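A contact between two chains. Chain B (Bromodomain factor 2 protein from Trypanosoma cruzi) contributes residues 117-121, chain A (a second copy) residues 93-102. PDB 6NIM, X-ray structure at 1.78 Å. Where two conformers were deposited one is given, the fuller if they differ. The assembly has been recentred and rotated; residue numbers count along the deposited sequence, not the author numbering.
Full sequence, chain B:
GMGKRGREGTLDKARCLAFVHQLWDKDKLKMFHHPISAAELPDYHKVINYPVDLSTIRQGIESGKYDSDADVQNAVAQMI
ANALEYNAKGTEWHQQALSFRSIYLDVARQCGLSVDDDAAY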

# COMPACT_ATOMS: atom_id res chain seq x y z
N ASP B 117 7.92 11.51 1.72
CA ASP B 117 8.33 11.28 0.31
C ASP B 117 8.98 9.90 0.16
O ASP B 117 8.79 9.28 -0.88
CB ASP B 117 9.28 12.37 -0.18
CG ASP B 117 8.65 13.74 -0.20
OD1 ASP B 117 8.42 14.30 0.90
OD2 ASP B 117 8.35 14.24 -1.31
N ASP B 118 9.74 9.43 1.14
CA ASP B 118 10.41 8.10 1.05
C ASP B 118 9.39 6.96 1.22
O ASP B 118 9.54 5.93 0.55
CB ASP B 118 11.49 7.98 2.11
CG ASP B 118 12.79 8.68 1.77
OD1 ASP B 118 12.87 9.27 0.66
OD2 ASP B 118 13.74 8.59 2.59
N ALA B 119 8.39 7.14 2.07
CA ALA B 119 7.45 6.07 2.50
C ALA B 119 6.25 5.98 1.56
O ALA B 119 5.62 4.89 1.49
CB ALA B 119 7.00 6.34 3.91
N ALA B 120 5.89 7.07 0.87
CA ALA B 120 4.58 7.17 0.18
C ALA B 120 4.56 6.22 -1.02
O ALA B 120 5.57 6.06 -1.71
CB ALA B 120 4.29 8.59 -0.23
N TYR B 121 3.39 5.62 -1.24
CA TYR B 121 3.10 4.79 -2.42
C TYR B 121 3.36 5.62 -3.68
O TYR B 121 2.85 6.77 -3.76
CB TYR B 121 1.66 4.30 -2.35
CG TYR B 121 1.22 3.58 -3.60
CD1 TYR B 121 1.67 2.31 -3.85
CD2 TYR B 121 0.33 4.15 -4.50
CE1 TYR B 121 1.25 1.59 -4.96
CE2 TYR B 121 -0.10 3.44 -5.61
CZ TYR B 121 0.38 2.18 -5.86
OH TYR B 121 -0.04 1.50 -6.96
OXT TYR B 121 4.11 5.16 -4.59
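Chain A 93-102: WHQQALSFRS

Chain A meets the C-terminal tail of chain B with one side of a helix. Residues 93-102 are helical throughout, within a helix that extends beyond both ends of the stretch, and three residues spaced four and three apart, His A94, Leu A98 and Arg A101, make all the close contacts. Contacts advance in the same order along both chains, from His A94 at Asp B118 to Arg A101 at Tyr B121. The tail has helical phi/psi from Asp B117 to Ala B119 but lacks the regular bonds, and it opens to an extended conformation at Ala B120. The closest CA atoms are those of Asp B118 and Leu A98, 7.4 Å apart, so side chains must bridge the gap.

Asp B117 points away and makes no contact. Asp B118 points toward the helix, and its OD2 accepts a short, nearly straight hydrogen bond from His A94 NE2, at 2.6 Å. The t rotamer of His A94 brings the ring edge to the carboxylate, an apt pairing of an N-H donor with an anionic acceptor. One turn on, Leu A98 packs its CD2 3.7 Å from Asp B118 CG, a van der Waals contact that places a methyl against the carboxylate carbon. The main chain of Asp B118 also takes part: its O receives a weak hydrogen bond from Arg A101 NH1, at 2.9 Å.

Ala B119 and Ala B120 turn their methyl groups away, leaving the backbone accessible. Arg A101, extended with chi1 to chi3 all t, reaches across to it; its NH1 lies 3.7 Å from Ala B119 C. Ala B120 O is held by both terminal nitrogens, Arg A101 NH1 at 2.8 Å and Arg A101 NH2 at 3.0 Å, a fork suited to the planar guanidinium.

The CA-to-CB bond of Tyr B121 points away, and the residue contributes the chain terminus instead: its OXT forms a salt bridge with Arg A101 NH2 at 3.2 Å, whose hydrogen bond is weak.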

# COMPACT_ATOMS: atom_id res chain seq x y z
N TRP A 93 18.15 1.90 9.75
CA TRP A 93 16.87 1.15 9.59
C TRP A 93 16.07 1.74 8.43
O TRP A 93 15.64 1.00 7.51
CB TRP A 93 16.12 1.16 10.92
CG TRP A 93 16.91 0.45 11.98
CD1 TRP A 93 16.97 -0.89 12.23
CD2 TRP A 93 17.86 1.07 12.87
NE1 TRP A 93 17.88 -1.14 13.23
CE2 TRP A 93 18.44 0.04 13.63
CE3 TRP A 93 18.28 2.39 13.06
CZ2 TRP A 93 19.42 0.29 14.58
CZ3 TRP A 93 19.24 2.64 14.02
CH2 TRP A 93 19.80 1.60 14.77
N HIS A 94 15.94 3.07 8.39
CA HIS A 94 15.26 3.74 7.27
C HIS A 94 15.99 3.44 5.95
O HIS A 94 15.32 3.21 4.91
CB HIS A 94 15.14 5.23 7.53
CG HIS A 94 14.37 5.97 6.48
ND1 HIS A 94 13.04 6.31 6.67
CD2 HIS A 94 14.73 6.49 5.29
CE1 HIS A 94 12.61 6.98 5.63
NE2 HIS A 94 13.63 7.12 4.76
N GLN A 95 17.32 3.44 5.98
CA GLN A 95 18.13 3.25 4.77
C GLN A 95 17.99 1.81 4.28
O GLN A 95 17.85 1.64 3.09
CB GLN A 95 19.60 3.58 5.00
CG GLN A 95 20.34 3.69 3.68
CD GLN A 95 21.76 4.14 3.86
OE1 GLN A 95 22.66 3.31 3.89
NE2 GLN A 95 21.92 5.44 4.10
N GLN A 96 18.02 0.80 5.17
CA GLN A 96 17.82 -0.60 4.72
C GLN A 96 16.42 -0.74 4.10
O GLN A 96 16.28 -1.43 3.09
CB GLN A 96 18.02 -1.63 5.83
CG GLN A 96 18.10 -3.03 5.23
CD GLN A 96 18.17 -4.10 6.29
OE1 GLN A 96 19.20 -4.30 6.93
NE2 GLN A 96 17.07 -4.81 6.45
N ALA A 97 15.44 -0.06 4.66
CA ALA A 97 14.06 -0.11 4.14
C ALA A 97 14.01 0.55 2.76
O ALA A 97 13.28 0.03 1.91
CB ALA A 97 13.14 0.51 5.13
N LEU A 98 14.77 1.62 2.52
CA LEU A 98 14.87 2.25 1.17
C LEU A 98 15.40 1.23 0.18
O LEU A 98 14.87 1.11 -0.93
CB LEU A 98 15.80 3.46 1.19
CG LEU A 98 15.25 4.79 1.68
CD1 LEU A 98 16.37 5.83 1.60
CD2 LEU A 98 14.05 5.27 0.85
N SER A 99 16.46 0.52 0.59
CA SER A 99 17.12 -0.51 -0.24
C SER A 99 16.07 -1.59 -0.55
O SER A 99 15.91 -2.00 -1.72
CB SER A 99 18.33 -1.05 0.47
OG SER A 99 18.77 -2.19 -0.19
N PHE A 100 15.38 -2.06 0.48
CA PHE A 100 14.37 -3.14 0.32
C PHE A 100 13.26 -2.67 -0.64
O PHE A 100 12.86 -3.46 -1.53
CB PHE A 100 13.80 -3.60 1.66
CG PHE A 100 14.50 -4.81 2.23
CD1 PHE A 100 15.88 -4.81 2.40
CD2 PHE A 100 13.80 -5.96 2.57
CE1 PHE A 100 16.54 -5.93 2.89
CE2 PHE A 100 14.46 -7.07 3.07
CZ PHE A 100 15.83 -7.05 3.25
N ARG A 101 12.76 -1.44 -0.48
CA ARG A 101 11.73 -0.93 -1.43
C ARG A 101 12.27 -1.05 -2.86
O ARG A 101 11.52 -1.41 -3.77
CB ARG A 101 11.33 0.51 -1.15
CG ARG A 101 10.21 0.96 -2.07
CD ARG A 101 9.68 2.32 -1.68
NE ARG A 101 8.54 2.59 -2.54
CZ ARG A 101 7.71 3.61 -2.41
NH1 ARG A 101 7.91 4.52 -1.46
NH2 ARG A 101 6.71 3.75 -3.27
N SER A 102 13.55 -0.78 -3.08
CA SER A 102 14.12 -0.74 -4.45
C SER A 102 14.45 -2.13 -5.00
O SER A 102 14.58 -2.21 -6.22
CB SER A 102 15.36 0.12 -4.46
OG SER A 102 16.45 -0.61 -3.92